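Local atomic coordinates of torso (Bombyx mori, PDB entry 5AOQ), a protein that acts as the receptor tyrosine kinase for prothoracicotropic hormone, probably initiating metamorphosis by inducing ecdysone production, this chain being its hormone-binding extracellular part. Residues V106-L110 with K204-T208; D186-D190 with H227-I231; S60-V64 with F74-P78; C195-K201 with F213-V219; E117-S122 with W134-V140. All blocks are in the same frame, centred on the assembly; numbering follows the deposited sequence.

Contact 1 (V106-L110 with K204-T208)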
# COMPACT_ATOMS: atom_id res chain seq x y z
N VAL A 106 27.58 2.70 3.11
CA VAL A 106 28.02 3.02 4.47
C VAL A 106 26.95 3.68 5.33
O VAL A 106 27.06 3.70 6.55
CB VAL A 106 29.25 3.94 4.44
CG1 VAL A 106 30.46 3.20 3.88
CG2 VAL A 106 28.97 5.20 3.62
N PHE A 107 25.91 4.23 4.69
CA PHE A 107 24.84 4.90 5.42
C PHE A 107 23.62 4.01 5.59
O PHE A 107 23.27 3.25 4.68
CB PHE A 107 24.45 6.20 4.70
CG PHE A 107 25.44 7.31 4.89
CD1 PHE A 107 25.48 8.02 6.08
CD2 PHE A 107 26.32 7.65 3.88
CE1 PHE A 107 26.39 9.04 6.26
CE2 PHE A 107 27.23 8.67 4.06
CZ PHE A 107 27.27 9.37 5.25
N GLY A 108 22.98 4.10 6.75
CA GLY A 108 21.79 3.30 7.02
C GLY A 108 20.80 4.00 7.93
O GLY A 108 21.13 4.98 8.60
N GLU A 109 19.57 3.48 7.96
CA GLU A 109 18.50 4.05 8.77
C GLU A 109 17.72 3.00 9.56
O GLU A 109 17.48 1.89 9.08
CB GLU A 109 17.54 4.84 7.89
CG GLU A 109 16.43 5.55 8.66
CD GLU A 109 15.47 6.29 7.75
OE1 GLU A 109 15.42 5.98 6.55
OE2 GLU A 109 14.76 7.19 8.25
N LEU A 110 17.32 3.37 10.78
CA LEU A 110 16.52 2.54 11.66
C LEU A 110 15.31 3.31 12.17
O LEU A 110 15.44 4.42 12.67
CB LEU A 110 17.36 2.06 12.84
CG LEU A 110 18.32 0.90 12.56
CD1 LEU A 110 19.44 0.87 13.60
CD2 LEU A 110 17.56 -0.41 12.56
N LYS A 204 15.36 11.65 0.19
CA LYS A 204 15.91 11.65 1.54
C LYS A 204 17.42 11.85 1.50
O LYS A 204 18.15 10.99 1.02
CB LYS A 204 15.55 10.34 2.25
CG LYS A 204 15.96 10.27 3.71
CD LYS A 204 15.70 8.88 4.29
CE LYS A 204 14.22 8.54 4.29
NZ LYS A 204 13.93 7.25 4.97
N ILE A 205 17.88 13.00 2.00
CA ILE A 205 19.30 13.35 1.94
C ILE A 205 20.05 12.95 3.20
O ILE A 205 19.78 13.45 4.30
CB ILE A 205 19.49 14.87 1.67
CG1 ILE A 205 19.19 15.17 0.20
CG2 ILE A 205 20.92 15.32 2.01
CD1 ILE A 205 19.35 16.63 -0.21
N TRP A 206 21.00 12.04 3.03
CA TRP A 206 21.91 11.62 4.08
C TRP A 206 22.84 12.78 4.43
O TRP A 206 22.90 13.76 3.69
CB TRP A 206 22.73 10.40 3.62
CG TRP A 206 21.89 9.26 3.14
CD1 TRP A 206 21.62 8.93 1.85
CD2 TRP A 206 21.20 8.30 3.95
NE1 TRP A 206 20.81 7.82 1.80
CE2 TRP A 206 20.54 7.42 3.08
CE3 TRP A 206 21.08 8.11 5.33
CZ2 TRP A 206 19.77 6.35 3.55
CZ3 TRP A 206 20.32 7.05 5.79
CH2 TRP A 206 19.67 6.19 4.90
N PRO A 207 23.56 12.69 5.56
CA PRO A 207 24.30 13.90 5.95
C PRO A 207 25.47 14.21 5.02
O PRO A 207 26.38 13.40 4.88
CB PRO A 207 24.79 13.56 7.36
CG PRO A 207 24.87 12.08 7.40
CD PRO A 207 23.85 11.55 6.44
N THR A 208 25.43 15.38 4.39
CA THR A 208 26.49 15.84 3.50
C THR A 208 27.04 17.17 3.97
O THR A 208 26.46 17.83 4.83
CB THR A 208 25.99 15.98 2.05
OG1 THR A 208 24.98 17.00 1.99
CG2 THR A 208 25.41 14.67 1.54

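Contact 2 (D186-D190 with H227-I231)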
# COMPACT_ATOMS: atom_id res chain seq x y z
N ASP A 186 26.06 17.67 12.16
CA ASP A 186 25.15 16.53 12.10
C ASP A 186 23.76 16.92 11.60
O ASP A 186 22.86 17.17 12.40
CB ASP A 186 25.04 15.88 13.48
CG ASP A 186 26.35 15.27 13.96
OD1 ASP A 186 27.12 14.78 13.11
OD2 ASP A 186 26.60 15.28 15.18
N LEU A 187 23.59 16.95 10.28
CA LEU A 187 22.31 17.31 9.68
C LEU A 187 21.95 16.44 8.47
O LEU A 187 22.68 16.40 7.48
CB LEU A 187 22.31 18.78 9.26
CG LEU A 187 21.78 19.79 10.27
CD1 LEU A 187 22.87 20.27 11.22
CD2 LEU A 187 21.13 20.96 9.56
N CYS A 188 20.82 15.75 8.58
CA CYS A 188 20.22 15.03 7.45
C CYS A 188 18.97 15.79 7.01
O CYS A 188 18.53 16.70 7.71
CB CYS A 188 19.86 13.60 7.84
SG CYS A 188 21.25 12.60 8.42
N PHE A 189 18.41 15.43 5.86
CA PHE A 189 17.22 16.14 5.35
C PHE A 189 16.23 15.25 4.61
O PHE A 189 16.59 14.18 4.10
CB PHE A 189 17.65 17.29 4.43
CG PHE A 189 18.56 18.29 5.09
CD1 PHE A 189 18.06 19.21 5.99
CD2 PHE A 189 19.92 18.30 4.81
CE1 PHE A 189 18.90 20.13 6.60
CE2 PHE A 189 20.76 19.22 5.41
CZ PHE A 189 20.25 20.13 6.31
N ASP A 190 14.98 15.70 4.56
CA ASP A 190 13.92 15.06 3.79
C ASP A 190 13.24 16.07 2.87
O ASP A 190 12.74 17.10 3.33
CB ASP A 190 12.88 14.42 4.71
CG ASP A 190 13.41 13.20 5.42
OD1 ASP A 190 14.14 13.36 6.42
OD2 ASP A 190 13.10 12.07 4.98
N HIS A 227 8.97 21.43 -0.15
CA HIS A 227 9.09 21.36 1.30
C HIS A 227 10.42 20.71 1.67
O HIS A 227 10.76 19.63 1.18
CB HIS A 227 7.94 20.55 1.90
CG HIS A 227 6.59 20.92 1.35
ND1 HIS A 227 5.87 22.00 1.81
CD2 HIS A 227 5.83 20.34 0.39
CE1 HIS A 227 4.73 22.07 1.15
NE2 HIS A 227 4.68 21.08 0.29
N VAL A 228 11.15 21.38 2.56
CA VAL A 228 12.42 20.87 3.07
C VAL A 228 12.33 20.63 4.57
O VAL A 228 12.27 21.57 5.36
CB VAL A 228 13.59 21.85 2.78
CG1 VAL A 228 14.89 21.33 3.38
CG2 VAL A 228 13.75 22.05 1.28
N LYS A 229 12.33 19.35 4.95
CA LYS A 229 12.31 18.94 6.35
C LYS A 229 13.73 18.71 6.84
O LYS A 229 14.49 17.94 6.25
CB LYS A 229 11.48 17.68 6.52
CG LYS A 229 11.45 17.11 7.94
CD LYS A 229 10.69 18.02 8.89
CE LYS A 229 10.73 17.47 10.31
NZ LYS A 229 9.86 18.25 11.23
N GLY A 230 14.09 19.38 7.94
CA GLY A 230 15.41 19.25 8.53
C GLY A 230 15.37 19.31 10.04
O GLY A 230 14.30 19.28 10.65
N ILE A 231 16.55 19.40 10.65
CA ILE A 231 16.68 19.44 12.10
C ILE A 231 15.88 20.60 12.70
O ILE A 231 15.38 20.51 13.82
CB ILE A 231 18.16 19.57 12.54
CG1 ILE A 231 18.27 19.56 14.06
CG2 ILE A 231 18.77 20.84 11.97
CD1 ILE A 231 19.69 19.47 14.58

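Contact 3 (S60-V64 with F74-P78)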
# COMPACT_ATOMS: atom_id res chain seq x y z
N SER A 60 31.23 -1.58 18.63
CA SER A 60 30.81 -1.33 17.26
C SER A 60 31.37 -0.01 16.74
O SER A 60 31.49 0.96 17.48
CB SER A 60 29.29 -1.34 17.17
OG SER A 60 28.88 -1.41 15.82
N THR A 61 31.72 0.02 15.45
CA THR A 61 32.28 1.21 14.83
C THR A 61 31.18 2.15 14.33
O THR A 61 31.47 3.21 13.77
CB THR A 61 33.21 0.86 13.65
OG1 THR A 61 32.46 0.20 12.62
CG2 THR A 61 34.34 -0.04 14.10
N VAL A 62 29.93 1.75 14.52
CA VAL A 62 28.79 2.54 14.08
C VAL A 62 28.81 3.93 14.71
O VAL A 62 29.29 4.11 15.83
CB VAL A 62 27.46 1.84 14.43
CG1 VAL A 62 26.25 2.72 14.10
CG2 VAL A 62 27.36 0.52 13.69
N LYS A 63 28.29 4.91 13.97
CA LYS A 63 28.15 6.27 14.47
C LYS A 63 26.80 6.86 14.10
O LYS A 63 26.41 6.86 12.93
CB LYS A 63 29.27 7.17 13.92
CG LYS A 63 30.35 7.54 14.94
CD LYS A 63 29.80 8.32 16.13
CE LYS A 63 29.12 9.62 15.71
NZ LYS A 63 28.66 10.41 16.89
N VAL A 64 26.08 7.35 15.10
CA VAL A 64 24.81 8.02 14.88
C VAL A 64 25.04 9.41 14.31
O VAL A 64 25.60 10.27 14.99
CB VAL A 64 23.99 8.13 16.18
CG1 VAL A 64 22.66 8.83 15.92
CG2 VAL A 64 23.75 6.75 16.79
N PHE A 74 22.45 6.48 10.58
CA PHE A 74 23.82 6.26 11.02
C PHE A 74 24.77 5.93 9.87
O PHE A 74 24.34 5.61 8.75
CB PHE A 74 23.86 5.12 12.05
CG PHE A 74 23.26 3.85 11.55
CD1 PHE A 74 24.03 2.92 10.86
CD2 PHE A 74 21.92 3.57 11.75
CE1 PHE A 74 23.47 1.75 10.40
CE2 PHE A 74 21.36 2.40 11.28
CZ PHE A 74 22.13 1.49 10.61
N GLU A 75 26.06 6.00 10.17
CA GLU A 75 27.13 5.71 9.22
C GLU A 75 28.00 4.56 9.71
O GLU A 75 28.19 4.39 10.91
CB GLU A 75 28.00 6.95 8.98
CG GLU A 75 29.09 6.76 7.93
CD GLU A 75 30.05 7.92 7.87
OE1 GLU A 75 29.84 8.91 8.60
OE2 GLU A 75 31.02 7.84 7.09
N THR A 76 28.51 3.78 8.77
CA THR A 76 29.40 2.67 9.07
C THR A 76 30.66 2.75 8.22
O THR A 76 30.76 3.58 7.32
CB THR A 76 28.72 1.32 8.83
OG1 THR A 76 28.71 1.03 7.43
CG2 THR A 76 27.30 1.33 9.35
N GLU A 77 31.62 1.88 8.51
CA GLU A 77 32.81 1.77 7.69
C GLU A 77 32.50 0.83 6.53
O GLU A 77 31.78 -0.15 6.71
CB GLU A 77 33.99 1.27 8.52
CG GLU A 77 34.41 2.25 9.61
CD GLU A 77 35.57 1.74 10.45
OE1 GLU A 77 35.82 0.52 10.45
OE2 GLU A 77 36.23 2.57 11.10
N PRO A 78 33.04 1.13 5.34
CA PRO A 78 32.71 0.32 4.16
C PRO A 78 33.17 -1.12 4.30
O PRO A 78 34.37 -1.37 4.46
CB PRO A 78 33.46 1.03 3.02
CG PRO A 78 34.58 1.74 3.70
CD PRO A 78 34.05 2.16 5.03

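Contact 4 (C195-K201 with F213-V219)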
# COMPACT_ATOMS: atom_id res chain seq x y z
N CYS A 195 4.78 20.40 -8.52
CA CYS A 195 4.45 21.50 -9.42
C CYS A 195 3.05 21.34 -9.99
O CYS A 195 2.49 20.25 -9.99
CB CYS A 195 5.46 21.58 -10.57
SG CYS A 195 7.15 21.93 -10.08
N GLN A 196 2.49 22.44 -10.49
CA GLN A 196 1.13 22.45 -11.02
C GLN A 196 0.96 21.51 -12.21
O GLN A 196 -0.14 21.01 -12.46
CB GLN A 196 0.73 23.88 -11.43
CG GLN A 196 -0.72 24.03 -11.87
CD GLN A 196 -1.04 25.45 -12.30
OE1 GLN A 196 -0.26 26.38 -12.06
NE2 GLN A 196 -2.19 25.63 -12.94
N ASN A 197 2.05 21.26 -12.94
CA ASN A 197 2.00 20.42 -14.13
C ASN A 197 3.16 19.42 -14.20
O ASN A 197 3.65 19.09 -15.28
CB ASN A 197 1.98 21.29 -15.39
CG ASN A 197 0.73 22.13 -15.49
OD1 ASN A 197 -0.31 21.66 -15.94
ND2 ASN A 197 0.82 23.39 -15.07
N THR A 198 3.60 18.95 -13.04
CA THR A 198 4.60 17.88 -12.97
C THR A 198 4.31 17.01 -11.75
O THR A 198 3.99 17.52 -10.68
CB THR A 198 6.03 18.44 -12.88
OG1 THR A 198 6.28 19.31 -14.00
CG2 THR A 198 7.06 17.31 -12.89
N ASN A 199 4.44 15.70 -11.93
CA ASN A 199 4.17 14.76 -10.85
C ASN A 199 5.17 14.90 -9.71
O ASN A 199 6.32 15.28 -9.91
CB ASN A 199 4.18 13.33 -11.38
CG ASN A 199 2.92 12.98 -12.14
OD1 ASN A 199 1.82 13.43 -11.80
ND2 ASN A 199 3.06 12.16 -13.18
N MET A 200 4.69 14.60 -8.51
CA MET A 200 5.45 14.79 -7.28
C MET A 200 6.79 14.07 -7.30
O MET A 200 6.93 13.02 -7.92
CB MET A 200 4.61 14.31 -6.10
CG MET A 200 5.22 14.54 -4.73
SD MET A 200 4.18 13.91 -3.40
CE MET A 200 3.91 12.21 -3.90
N LYS A 201 7.77 14.64 -6.61
CA LYS A 201 9.06 13.99 -6.40
C LYS A 201 9.53 14.17 -4.96
O LYS A 201 9.45 15.26 -4.41
CB LYS A 201 10.11 14.55 -7.36
CG LYS A 201 11.50 13.96 -7.16
CD LYS A 201 12.49 14.45 -8.20
CE LYS A 201 13.89 13.90 -7.94
NZ LYS A 201 14.87 14.33 -8.96
N PHE A 213 19.47 19.23 -4.12
CA PHE A 213 18.34 18.45 -4.61
C PHE A 213 18.06 18.74 -6.08
O PHE A 213 17.81 19.88 -6.46
CB PHE A 213 17.09 18.74 -3.77
CG PHE A 213 15.88 17.95 -4.20
CD1 PHE A 213 15.82 16.59 -3.98
CD2 PHE A 213 14.81 18.58 -4.80
CE1 PHE A 213 14.71 15.86 -4.37
CE2 PHE A 213 13.69 17.86 -5.18
CZ PHE A 213 13.65 16.50 -4.97
N ASP A 214 18.09 17.69 -6.90
CA ASP A 214 17.84 17.82 -8.32
C ASP A 214 16.37 17.59 -8.63
O ASP A 214 15.70 16.81 -7.95
CB ASP A 214 18.70 16.84 -9.12
CG ASP A 214 20.18 16.97 -8.79
OD1 ASP A 214 20.61 18.08 -8.42
OD2 ASP A 214 20.91 15.97 -8.92
N VAL A 215 15.87 18.27 -9.66
CA VAL A 215 14.50 18.08 -10.14
C VAL A 215 14.50 18.03 -11.66
O VAL A 215 15.27 18.73 -12.31
CB VAL A 215 13.56 19.20 -9.65
CG1 VAL A 215 12.14 18.95 -10.13
CG2 VAL A 215 13.60 19.30 -8.14
N GLU A 216 13.62 17.19 -12.21
CA GLU A 216 13.53 17.02 -13.65
C GLU A 216 12.08 17.08 -14.13
O GLU A 216 11.15 17.11 -13.33
CB GLU A 216 14.15 15.69 -14.07
CG GLU A 216 15.59 15.51 -13.60
CD GLU A 216 16.18 14.17 -13.99
OE1 GLU A 216 15.51 13.42 -14.74
OE2 GLU A 216 17.31 13.87 -13.56
N ASN A 217 11.92 17.11 -15.45
CA ASN A 217 10.60 17.13 -16.08
C ASN A 217 9.79 18.37 -15.73
O ASN A 217 8.56 18.35 -15.78
CB ASN A 217 9.82 15.87 -15.70
CG ASN A 217 10.67 14.61 -15.77
OD1 ASN A 217 11.61 14.53 -16.56
ND2 ASN A 217 10.34 13.63 -14.94
N LEU A 218 10.48 19.45 -15.38
CA LEU A 218 9.83 20.73 -15.13
C LEU A 218 9.44 21.39 -16.45
O LEU A 218 9.92 20.99 -17.52
CB LEU A 218 10.74 21.67 -14.33
CG LEU A 218 11.03 21.27 -12.88
CD1 LEU A 218 12.07 22.20 -12.28
CD2 LEU A 218 9.76 21.27 -12.05
N VAL A 219 8.56 22.38 -16.38
CA VAL A 219 8.12 23.12 -17.56
C VAL A 219 8.14 24.62 -17.30
O VAL A 219 8.29 25.07 -16.16
CB VAL A 219 6.71 22.69 -17.99
CG1 VAL A 219 6.70 21.21 -18.36
CG2 VAL A 219 5.69 22.98 -16.90

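Contact 5 (E117-S122 with W134-V140)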
# COMPACT_ATOMS: atom_id res chain seq x y z
N GLU A 117 14.17 4.39 24.86
CA GLU A 117 15.61 4.24 24.71
C GLU A 117 15.90 2.93 24.01
O GLU A 117 15.32 1.89 24.33
CB GLU A 117 16.31 4.27 26.07
CG GLU A 117 16.66 5.66 26.57
CD GLU A 117 17.73 5.64 27.65
OE1 GLU A 117 17.93 4.57 28.27
OE2 GLU A 117 18.37 6.68 27.88
N TYR A 118 16.81 2.98 23.04
CA TYR A 118 17.26 1.78 22.34
C TYR A 118 18.78 1.71 22.34
O TYR A 118 19.45 2.71 22.60
CB TYR A 118 16.74 1.75 20.90
CG TYR A 118 15.24 1.63 20.78
CD1 TYR A 118 14.63 0.39 20.75
CD2 TYR A 118 14.44 2.76 20.68
CE1 TYR A 118 13.26 0.28 20.63
CE2 TYR A 118 13.07 2.66 20.56
CZ TYR A 118 12.48 1.41 20.54
OH TYR A 118 11.12 1.31 20.42
N GLN A 119 19.31 0.53 22.07
CA GLN A 119 20.74 0.38 21.84
C GLN A 119 20.98 -0.28 20.49
O GLN A 119 20.37 -1.30 20.17
CB GLN A 119 21.40 -0.44 22.95
CG GLN A 119 22.92 -0.46 22.86
CD GLN A 119 23.57 -1.23 23.98
OE1 GLN A 119 22.95 -2.10 24.60
NE2 GLN A 119 24.83 -0.91 24.27
N ILE A 120 21.88 0.31 19.71
CA ILE A 120 22.20 -0.21 18.39
C ILE A 120 23.15 -1.39 18.51
O ILE A 120 24.10 -1.35 19.29
CB ILE A 120 22.84 0.86 17.49
CG1 ILE A 120 21.99 2.14 17.48
CG2 ILE A 120 23.02 0.33 16.07
CD1 ILE A 120 22.65 3.32 16.80
N TRP A 121 22.87 -2.45 17.75
CA TRP A 121 23.78 -3.59 17.66
C TRP A 121 23.99 -3.97 16.20
O TRP A 121 23.03 -4.08 15.44
CB TRP A 121 23.24 -4.78 18.46
CG TRP A 121 23.28 -4.58 19.94
CD1 TRP A 121 22.35 -3.94 20.71
CD2 TRP A 121 24.30 -5.02 20.84
NE1 TRP A 121 22.73 -3.95 22.03
CE2 TRP A 121 23.93 -4.61 22.13
CE3 TRP A 121 25.50 -5.73 20.67
CZ2 TRP A 121 24.71 -4.88 23.26
CZ3 TRP A 121 26.27 -6.00 21.79
CH2 TRP A 121 25.87 -5.57 23.06
N SER A 122 25.26 -4.17 15.84
CA SER A 122 25.65 -4.41 14.45
C SER A 122 26.25 -5.80 14.23
O SER A 122 26.79 -6.40 15.16
CB SER A 122 26.65 -3.34 13.99
OG SER A 122 27.87 -3.44 14.70
N TRP A 134 27.51 -10.31 17.89
CA TRP A 134 27.05 -8.92 17.94
C TRP A 134 28.10 -7.99 18.53
O TRP A 134 28.86 -8.37 19.42
CB TRP A 134 25.76 -8.83 18.76
CG TRP A 134 24.59 -9.49 18.09
CD1 TRP A 134 24.11 -10.75 18.33
CD2 TRP A 134 23.75 -8.93 17.08
NE1 TRP A 134 23.02 -11.00 17.53
CE2 TRP A 134 22.78 -9.90 16.75
CE3 TRP A 134 23.72 -7.69 16.43
CZ2 TRP A 134 21.80 -9.67 15.79
CZ3 TRP A 134 22.75 -7.47 15.47
CH2 TRP A 134 21.80 -8.46 15.16
N MET A 135 28.13 -6.76 18.02
CA MET A 135 29.03 -5.73 18.52
C MET A 135 28.23 -4.59 19.15
O MET A 135 27.30 -4.06 18.55
CB MET A 135 29.92 -5.20 17.40
CG MET A 135 30.78 -6.27 16.75
SD MET A 135 32.00 -5.61 15.60
CE MET A 135 32.75 -7.13 15.01
N GLU A 136 28.62 -4.22 20.37
CA GLU A 136 27.89 -3.22 21.14
C GLU A 136 28.05 -1.83 20.54
O GLU A 136 29.17 -1.37 20.29
CB GLU A 136 28.38 -3.24 22.59
CG GLU A 136 27.49 -2.50 23.57
CD GLU A 136 27.89 -2.75 25.01
OE1 GLU A 136 28.99 -3.29 25.24
OE2 GLU A 136 27.10 -2.41 25.92
N GLY A 137 26.92 -1.17 20.30
CA GLY A 137 26.90 0.15 19.71
C GLY A 137 26.54 1.22 20.73
O GLY A 137 26.61 0.97 21.93
N PRO A 138 26.15 2.41 20.25
CA PRO A 138 25.78 3.51 21.15
C PRO A 138 24.32 3.46 21.57
O PRO A 138 23.57 2.61 21.09
CB PRO A 138 26.08 4.76 20.31
CG PRO A 138 26.08 4.30 18.87
CD PRO A 138 26.01 2.80 18.84
N ILE A 139 23.93 4.37 22.46
CA ILE A 139 22.58 4.41 22.99
C ILE A 139 21.76 5.51 22.31
O ILE A 139 22.30 6.56 21.95
CB ILE A 139 22.58 4.63 24.52
CG1 ILE A 139 23.51 3.62 25.21
CG2 ILE A 139 21.18 4.51 25.09
CD1 ILE A 139 24.95 4.11 25.38
N VAL A 140 20.47 5.25 22.15
CA VAL A 140 19.54 6.21 21.56
C VAL A 140 18.58 6.72 22.62
O VAL A 140 18.29 6.02 23.59
CB VAL A 140 18.76 5.56 20.39
CG1 VAL A 140 17.73 6.53 19.81
CG2 VAL A 140 19.72 5.09 19.31

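Contact 1 (V106-L110 with K204-T208)
A short salt bridge, E109 OE1 to K204 NZ at 2.5 Å, ties the strand of V106-L110 to the end of the strand that enters K204-T208. E109 reaches out with chi1 and chi2 both t and meets the long K204 side chain end to end. Both charges have further company: R73 forms a long, weak ion pair with E109 OE2, and K204 NZ makes another with E28 of the bound hormone chain. Next to the ion pair lies the W206 indole, with E109 CB at its edge (3.9 Å from W206 CH2) and the carbonyl G108 O 3.6 Å from W206 CZ3. F107 covers a face of the indole: its CB sits 4.2 Å from the centroid of the six-membered ring, 22° off the normal, a CH-pi contact. The F107 ring and the five-membered ring of W206 are nearly parallel but slid apart, with 5.6 Å between centroids, so they barely overlap. P207 completes the patch, its CD 3.6 Å from F107 CE1. The nearest CA atoms, of F107 and W206, are 7.5 Å apart, and no backbone hydrogen bond spans the gap; side chains do the joining. This is an interface between tandem fibronectin type III domains, the first lending F107 and E109 and the second W206, P207 and K204, the last implicated by experiment in hormone binding.

Contact 2 (D186-D190 with H227-I231)
D190 and K229 form an antiparallel hydrogen-bonded pair, with D190 N to K229 O and K229 N to D190 O both 2.8 Å. Their side chains share a face of the sheet, CB to CB 4.0 Å, yet their rotamers part them. D190 is m and offers OD1 to R73 in a salt bridge, with K204 also beside it; K229, t at chi1 and p at chi2, carries its amine away. F189 also adopts m, which lays its ring along the neighbouring strand so that F189 CD1 is 3.7 Å from G230 CA. A CB on G230 would clash with that ring. The F189 ring also meets W179 edge-to-face, and the side chain touches P211. Beyond the paired residues the chains diverge, and L187, with chi1 at -93°, between the usual wells, brings its CD2 to 3.4 Å from I231 CG2, closing the end of the pair with apolar contact. C188 turns its sulfur aside into the disulfide with C66, a covalent link to the first domain. The arrangement is the pairing of two central strands in the four-stranded antiparallel sheet of the second fibronectin type III domain, the one that binds the hormone and in which D190 is experimentally implicated.

Contact 3 (S60-V64 with F74-P78)
F74 enters opposite V64 as an antiparallel non-hydrogen-bonded pair, its CB tucked 3.2 Å from K63 O. With chi1 near 56° (p), the ring dips to the V62 side, where F74 CD1 lies 3.9 Å from V62 CG1; F85 and L110 help to bury it. E75 carries the two backbone bonds of the segment: E75 N donates to K63 O at 2.9 Å and E75 O accepts from K63 N at 3.1 Å. This pair belongs to the beta hairpin of strands 63-68 and 71-75, part of the three-stranded sheet of the first fibronectin type III domain. E75 and K63 point to the same face, but the E75 carboxylate is held by R65 in a salt bridge. T76, past the end of the strand, still lies 5.0 Å CA to CA from V62, but the side chains barely meet, T76 CG2 4.4 Å from V62 CG2, both packing on F85. E77 then swings its carboxylate back over the outer end of S60-V64, E77 OE1 coming within 4.0 Å of T61 CG2, a van der Waals approach without a polar bond.

Contact 4 (C195-K201 with F213-V219)
Two edge strands of a beta sandwich face each other here: strand 198-205 borders the four-stranded sheet of the second fibronectin type III domain, strand 212-218 the three-stranded one. Their short axes approach to 9.0 Å at 156°, nearly antiparallel but too far apart for backbone pairing, so the polar links are made by side chains. K201, extended with every chi angle t, spans the gap and donates from NZ to D214 O at 2.8 Å, while its CE lies 4.0 Å from F213 CZ. T198 OG1 comes within hydrogen-bonding distance of N217 O, 3.0 Å away, at the corner where N217 takes a left-handed backbone conformation (phi 63°). Backbone bonds also tie each strand into its own sheet: K201 with N193, F213 with F177 and L218 with I173. The turn before T198 is held more loosely. T198 N makes a weak 3.5 Å bond to C195 O, D222 accepts weakly from the amides of Q196 and N197, and K21 of a hormone chain bonds weakly to the carbonyls of C195 and Q196. M200 is out of reach of F213-V219 and packs on F34 of the same hormone chain. Inside the sandwich, C195, joined by a disulfide to C224, brings its SG to 3.3 Å from L218 CD2.

Contact 5 (E117-S122 with W134-V140)
A beta bulge shapes this hairpin: the register slips by one between Q119 and W121, so that I120 faces both G137 and P138. I120 N donates to P138 O at 3.2 Å, while the bond from G137 N to I120 O, 3.0 Å, is bent and weak. A side chain on G137 would collide with I120 O. On one face I120 fits between P138 and V140, I120 CB meeting P138 CD at 4.0 Å and I120 CG1 meeting V140 CG2 at 4.1 Å. On the other, the W121 indole lies against the opposing strand, with E136 CA over its face, 3.6 Å from the centroid of its six-membered ring, a CH-pi contact. W134 fills the hollow beside it, W134 CE3 lying 3.6 Å from W121 CB. Q119 NE2 reaches E136 OE2 at 3.2 Å, and R15 pairs with the same carboxylate. Bulky rings make the fit, and W121 keeps a polar partner: its NE1 bonds to the carbonyl of Y16, so this indole is buried without losing its hydrogen bond.

Overall arrangement
Contacts 3 and 5 belong to the first domain and lie against each other, V64 packing on I120 and S60 hydrogen-bonded to S122 and E136; both lie within antiparallel hairpins, and contact 5 is the more buried. Contacts 2 and 4, both partly buried, belong to the second domain: contact 2 pairs strands within a sheet through backbone bonds, whereas contact 4 crosses between two sheets through side chains. Contact 1, by contrast a surface contact near the centre of the chain, joins the domains by charge and aromatic packing. It touches contact 3 through the pairing of strands 107-111 and 71-75, and contact 2 through I205 and F189, while contacts 4 and 5 lie about 39 Å apart, centre to centre.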